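Local coordinates for cobalt-precorrin-5B C(1)-methyltransferase (Archaeoglobus fulgidus, PDB 1SR8), which probably methylates C-1 of cobalt-precorrin-5B with S-adenosyl-L-methionine to give cobalt-precorrin-6A, a step of the anaerobic route to adenosylcobalamin, at residues V78-E83 with A87-F92; I105-V110 with F118-G123. All blocks are in the same frame, centred on the assembly; numbering follows the deposited sequence.

Contact 1: residues V78-E83 with A87-F92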
loop_
_atom_site.group_PDB
_atom_site.type_symbol
_atom_site.label_atom_id
_atom_site.label_comp_id
_atom_site.label_asym_id
_atom_site.label_seq_id
_atom_site.Cartn_x
_atom_site.Cartn_y
_atom_site.Cartn_z
ATOM N N VAL A 78 3.845 14.329 -1.218
ATOM C CA VAL A 78 4.331 13.775 -2.478
ATOM C C VAL A 78 4.867 14.875 -3.395
ATOM O O VAL A 78 4.244 15.934 -3.553
ATOM C CB VAL A 78 3.185 13.023 -3.230
ATOM C CG1 VAL A 78 3.689 12.431 -4.538
ATOM C CG2 VAL A 78 2.616 11.929 -2.345
ATOM N N GLU A 79 6.028 14.619 -3.990
ATOM C CA GLU A 79 6.627 15.571 -4.911
ATOM C C GLU A 79 5.947 15.407 -6.261
ATOM O O GLU A 79 5.758 14.293 -6.743
ATOM C CB GLU A 79 8.135 15.332 -5.030
ATOM C CG GLU A 79 8.899 15.785 -3.797
ATOM C CD GLU A 79 10.228 16.437 -4.140
ATOM O OE1 GLU A 79 11.185 15.708 -4.490
ATOM O OE2 GLU A 79 10.308 17.689 -4.070
ATOM N N VAL A 80 5.567 16.526 -6.863
ATOM C CA VAL A 80 4.879 16.493 -8.139
ATOM C C VAL A 80 5.425 17.563 -9.078
ATOM O O VAL A 80 6.218 18.420 -8.677
ATOM C CB VAL A 80 3.363 16.757 -7.953
ATOM C CG1 VAL A 80 2.769 15.782 -6.962
ATOM C CG2 VAL A 80 3.142 18.183 -7.471
ATOM N N GLU A 81 4.993 17.493 -10.332
ATOM C CA GLU A 81 5.362 18.462 -11.355
ATOM C C GLU A 81 4.015 18.934 -11.892
ATOM O O GLU A 81 3.454 18.334 -12.803
ATOM C CB GLU A 81 6.168 17.790 -12.466
ATOM C CG GLU A 81 6.626 18.746 -13.557
ATOM C CD GLU A 81 7.232 18.023 -14.749
ATOM O OE1 GLU A 81 6.495 17.262 -15.419
ATOM O OE2 GLU A 81 8.443 18.212 -15.016
ATOM N N ALA A 82 3.488 20.001 -11.310
ATOM C CA ALA A 82 2.189 20.505 -11.722
ATOM C C ALA A 82 2.234 21.942 -12.230
ATOM O O ALA A 82 3.053 22.747 -11.783
ATOM C CB ALA A 82 1.212 20.397 -10.557
ATOM N N GLU A 83 1.341 22.259 -13.164
ATOM C CA GLU A 83 1.270 23.604 -13.717
ATOM C C GLU A 83 -0.039 23.861 -14.451
ATOM O O GLU A 83 -0.380 23.156 -15.398
ATOM C CB GLU A 83 2.445 23.845 -14.664
ATOM C CG GLU A 83 2.528 25.267 -15.180
ATOM C CD GLU A 83 3.699 25.474 -16.111
ATOM O OE1 GLU A 83 4.856 25.318 -15.657
ATOM O OE2 GLU A 83 3.460 25.786 -17.298
ATOM N N ALA A 87 -0.892 17.906 -13.950
ATOM C CA ALA A 87 0.078 17.355 -13.001
ATOM C C ALA A 87 0.642 16.024 -13.470
ATOM O O ALA A 87 -0.022 15.247 -14.143
ATOM C CB ALA A 87 -0.550 17.192 -11.621
ATOM N N ARG A 88 1.887 15.778 -13.096
ATOM C CA ARG A 88 2.599 14.567 -13.460
ATOM C C ARG A 88 3.249 14.083 -12.166
ATOM O O ARG A 88 4.000 14.829 -11.533
ATOM C CB ARG A 88 3.664 14.925 -14.495
ATOM C CG ARG A 88 4.362 13.757 -15.124
ATOM C CD ARG A 88 5.478 14.221 -16.058
ATOM N NE ARG A 88 6.094 13.091 -16.752
ATOM C CZ ARG A 88 5.530 12.424 -17.758
ATOM N NH1 ARG A 88 4.329 12.783 -18.204
ATOM N NH2 ARG A 88 6.158 11.382 -18.304
ATOM N N VAL A 89 2.949 12.853 -11.757
ATOM C CA VAL A 89 3.513 12.312 -10.517
ATOM C C VAL A 89 4.010 10.898 -10.734
ATOM O O VAL A 89 3.318 10.075 -11.316
ATOM C CB VAL A 89 2.471 12.290 -9.381
ATOM C CG1 VAL A 89 3.137 11.890 -8.076
ATOM C CG2 VAL A 89 1.813 13.650 -9.243
ATOM N N ARG A 90 5.211 10.613 -10.256
ATOM C CA ARG A 90 5.791 9.292 -10.426
ATOM C C ARG A 90 5.646 8.496 -9.133
ATOM O O ARG A 90 5.908 9.002 -8.041
ATOM C CB ARG A 90 7.279 9.424 -10.797
ATOM C CG ARG A 90 7.947 8.156 -11.344
ATOM C CD ARG A 90 9.445 8.388 -11.638
ATOM N NE ARG A 90 9.690 9.344 -12.720
ATOM C CZ ARG A 90 9.528 9.076 -14.012
ATOM N NH1 ARG A 90 9.123 7.876 -14.403
ATOM N NH2 ARG A 90 9.765 10.012 -14.925
ATOM N N LYS A 91 5.204 7.253 -9.257
ATOM C CA LYS A 91 5.061 6.396 -8.092
ATOM C C LYS A 91 6.427 5.848 -7.689
ATOM O O LYS A 91 7.252 5.519 -8.552
ATOM C CB LYS A 91 4.153 5.208 -8.398
ATOM C CG LYS A 91 4.378 4.065 -7.424
ATOM C CD LYS A 91 3.534 2.856 -7.702
ATOM C CE LYS A 91 3.961 1.733 -6.769
ATOM N NZ LYS A 91 3.197 0.481 -6.974
ATOM N N PHE A 92 6.670 5.754 -6.386
ATOM C CA PHE A 92 7.921 5.174 -5.908
ATOM C C PHE A 92 7.573 4.037 -4.970
ATOM O O PHE A 92 6.617 4.131 -4.199
ATOM C CB PHE A 92 8.810 6.223 -5.225
ATOM C CG PHE A 92 8.215 6.858 -4.001
ATOM C CD1 PHE A 92 8.286 6.225 -2.764
ATOM C CD2 PHE A 92 7.643 8.129 -4.074
ATOM C CE1 PHE A 92 7.805 6.846 -1.611
ATOM C CE2 PHE A 92 7.157 8.762 -2.930
ATOM C CZ PHE A 92 7.239 8.118 -1.689
HETATM O O HOH W 1 6.329 12.692 -8.709
#
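Val78 meets Val89 through a single methyl pair, CG1 of Val78 lying 3.6 Å from CG1 of Val89, with the two side chains crossing at about a right angle. Glu79 takes part through its backbone: a water donates to its carbonyl O and accepts from the Arg90 N, joining the two strands where Glu79 O and Arg90 N lie too far apart for a direct bond. Val80 packs more tightly. Its CG1, anti to the carbonyl carbon (chi1 -55°), presses on CG2 of Val89 at 3.3 Å, closer than two methyls normally sit. Val89 is thus held by both of its branches, CG1 by Val78 and CG2 by Val80, while Val78 and Val80 also rest on Ala50 and Ala54 of helix 44-57. The two strands form a beta hairpin within the mixed sheet that this helix covers, and Glu81 and Arg88 are its antiparallel hydrogen-bonded pair. Glu81 N gives the straighter bond, 3.1 Å to the Arg88 O, arriving in the carbonyl plane; Arg88 N reaches the Glu81 O at 3.0 Å from 42° above the plane of that carbonyl. The side chains of this pair run alongside each other on the far face from the valines, both extended. OE1 of Glu81 touches the aliphatic part of Arg88, 3.3 Å from CD, but stays 4.4 Å from NE. The opposite charges lie near each other without forming a salt bridge and may attract weakly; Arg88 NH1 instead makes a salt bridge to OE2 of Glu107 on strand 105-111. Ala82 and Ala87 follow as a non-hydrogen-bonded pair with their methyls 3.8 Å apart, back on the face of the valines, where Ala82 also touches Ala54 and Val63.

Contact 2: residues I105-V110 with F118-G123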
loop_
_atom_site.group_PDB
_atom_site.type_symbol
_atom_site.label_atom_id
_atom_site.label_comp_id
_atom_site.label_asym_id
_atom_site.label_seq_id
_atom_site.Cartn_x
_atom_site.Cartn_y
_atom_site.Cartn_z
ATOM N N ILE A 105 4.451 6.724 -14.271
ATOM C CA ILE A 105 3.890 8.066 -14.220
ATOM C C ILE A 105 2.368 8.138 -14.214
ATOM O O ILE A 105 1.686 7.427 -14.953
ATOM C CB ILE A 105 4.379 8.922 -15.406
ATOM C CG1 ILE A 105 5.867 9.240 -15.256
ATOM C CG2 ILE A 105 3.575 10.207 -15.486
ATOM C CD1 ILE A 105 6.173 10.182 -14.122
ATOM N N PHE A 106 1.853 9.026 -13.370
ATOM C CA PHE A 106 0.421 9.284 -13.261
ATOM C C PHE A 106 0.189 10.726 -13.684
ATOM O O PHE A 106 0.874 11.632 -13.214
ATOM C CB PHE A 106 -0.068 9.105 -11.818
ATOM C CG PHE A 106 -0.518 7.710 -11.500
ATOM C CD1 PHE A 106 -1.869 7.397 -11.461
ATOM C CD2 PHE A 106 0.409 6.704 -11.270
ATOM C CE1 PHE A 106 -2.289 6.095 -11.197
ATOM C CE2 PHE A 106 -0.001 5.407 -11.007
ATOM C CZ PHE A 106 -1.350 5.101 -10.971
ATOM N N GLU A 107 -0.765 10.938 -14.582
ATOM C CA GLU A 107 -1.077 12.288 -15.026
ATOM C C GLU A 107 -2.506 12.626 -14.632
ATOM O O GLU A 107 -3.402 11.778 -14.704
ATOM C CB GLU A 107 -0.935 12.424 -16.544
ATOM C CG GLU A 107 0.415 12.048 -17.103
ATOM C CD GLU A 107 0.570 12.497 -18.544
ATOM O OE1 GLU A 107 -0.416 12.397 -19.310
ATOM O OE2 GLU A 107 1.677 12.942 -18.915
ATOM N N ALA A 108 -2.701 13.872 -14.211
ATOM C CA ALA A 108 -4.013 14.368 -13.811
ATOM C C ALA A 108 -4.273 15.684 -14.524
ATOM O O ALA A 108 -3.412 16.573 -14.557
ATOM C CB ALA A 108 -4.070 14.574 -12.300
ATOM N N GLU A 109 -5.467 15.812 -15.083
ATOM C CA GLU A 109 -5.834 17.016 -15.805
ATOM C C GLU A 109 -7.189 17.523 -15.327
ATOM O O GLU A 109 -8.141 16.750 -15.269
ATOM C CB GLU A 109 -5.904 16.702 -17.303
ATOM C CG GLU A 109 -6.233 17.887 -18.183
ATOM C CD GLU A 109 -5.006 18.454 -18.869
ATOM O OE1 GLU A 109 -4.739 19.669 -18.713
ATOM O OE2 GLU A 109 -4.314 17.676 -19.569
ATOM N N VAL A 110 -7.269 18.807 -14.979
ATOM C CA VAL A 110 -8.535 19.395 -14.537
ATOM C C VAL A 110 -9.429 19.520 -15.760
ATOM O O VAL A 110 -8.960 19.874 -16.838
ATOM C CB VAL A 110 -8.368 20.824 -13.918
ATOM C CG1 VAL A 110 -7.470 20.779 -12.697
ATOM C CG2 VAL A 110 -7.824 21.789 -14.955
ATOM N N PHE A 118 -11.145 8.460 -15.021
ATOM C CA PHE A 118 -9.933 7.712 -15.328
ATOM C C PHE A 118 -9.780 7.507 -16.832
ATOM O O PHE A 118 -10.680 6.980 -17.489
ATOM C CB PHE A 118 -9.988 6.374 -14.589
ATOM C CG PHE A 118 -10.098 6.529 -13.098
ATOM C CD1 PHE A 118 -8.972 6.820 -12.335
ATOM C CD2 PHE A 118 -11.339 6.480 -12.472
ATOM C CE1 PHE A 118 -9.077 7.068 -10.963
ATOM C CE2 PHE A 118 -11.459 6.728 -11.098
ATOM C CZ PHE A 118 -10.325 7.023 -10.343
ATOM N N GLY A 119 -8.635 7.918 -17.376
ATOM C CA GLY A 119 -8.422 7.786 -18.805
ATOM C C GLY A 119 -7.538 6.653 -19.278
ATOM O O GLY A 119 -7.607 5.533 -18.785
ATOM N N ARG A 120 -6.698 6.960 -20.259
ATOM C CA ARG A 120 -5.787 5.980 -20.844
ATOM C C ARG A 120 -4.806 5.412 -19.828
ATOM O O ARG A 120 -4.366 6.117 -18.920
ATOM C CB ARG A 120 -4.989 6.624 -21.982
ATOM C CG ARG A 120 -4.035 7.712 -21.512
ATOM C CD ARG A 120 -3.070 8.148 -22.606
ATOM N NE ARG A 120 -2.076 9.092 -22.103
ATOM C CZ ARG A 120 -2.365 10.282 -21.574
ATOM N NH1 ARG A 120 -3.627 10.694 -21.474
ATOM N NH2 ARG A 120 -1.387 11.066 -21.138
ATOM N N GLY A 121 -4.460 4.137 -20.000
ATOM C CA GLY A 121 -3.512 3.492 -19.112
ATOM C C GLY A 121 -4.127 2.828 -17.898
ATOM O O GLY A 121 -3.454 2.066 -17.205
ATOM N N VAL A 122 -5.393 3.143 -17.628
ATOM C CA VAL A 122 -6.125 2.563 -16.502
ATOM C C VAL A 122 -6.985 1.434 -17.062
ATOM O O VAL A 122 -7.882 1.674 -17.867
ATOM C CB VAL A 122 -7.038 3.614 -15.811
ATOM C CG1 VAL A 122 -7.768 2.985 -14.621
ATOM C CG2 VAL A 122 -6.200 4.806 -15.351
ATOM N N GLY A 123 -6.698 0.206 -16.641
ATOM C CA GLY A 123 -7.433 -0.946 -17.126
ATOM C C GLY A 123 -8.930 -0.925 -16.883
ATOM O O GLY A 123 -9.435 -0.202 -16.026
#
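Glu107 and Arg120 meet through one oxygen and one nitrogen. The bond to CB of Glu107 points from strand 105-111 toward segment 118-123; from CB the chain passes through CG, anti to the carbonyl carbon (chi1 -56°), and runs extended to the acid, and along the way the side chain also touches Phe86. CD comes within 3.6 Å of Arg120 NH2, and OE1 forms the salt bridge, 2.5 Å from NH2, a value so short that the exact length is doubtful. OE1 sits at the edge of the guanidinium, near its plane, and is 3.7 Å from CZ. OE2 is engaged on another side, by NH1 of Arg88 on the adjoining strand. Arg120 comes from a type II beta turn running from Gly119 to Val122, and an extended chain from CG to NE carries its guanidinium to the acid. Both residues also touch Pro161.

The carboxylate and guanidinium planes stand 82° apart, so this is a one-point bridge and not a side-on pairing of two oxygens with two nitrogens. A single carboxylate thus divides its oxygens between two arginines, whose positive charges probably favour its ionised form at this surface.

In the fold
Of the two contacts, contact 1 comes first along the chain from the N terminus, where the short turn between strands 76-83 and 86-90 makes a hairpin. The chain then runs through a loop to strand 105-111, antiparallel neighbour of 86-90, and contact 2 closes a second loop through strand 115-118. The two closures lie in series, neither nested nor crossed. They meet directly: Val89 O probably accepts a hydrogen bond from Phe106 N, and Arg88 packs on Ile105. Contact 1 joins neighbouring strands within the six-stranded sheet, whereas contact 2 ties that sheet, past strand 155-159, to the turn leading into strand 121-125 of the small three-stranded sheet.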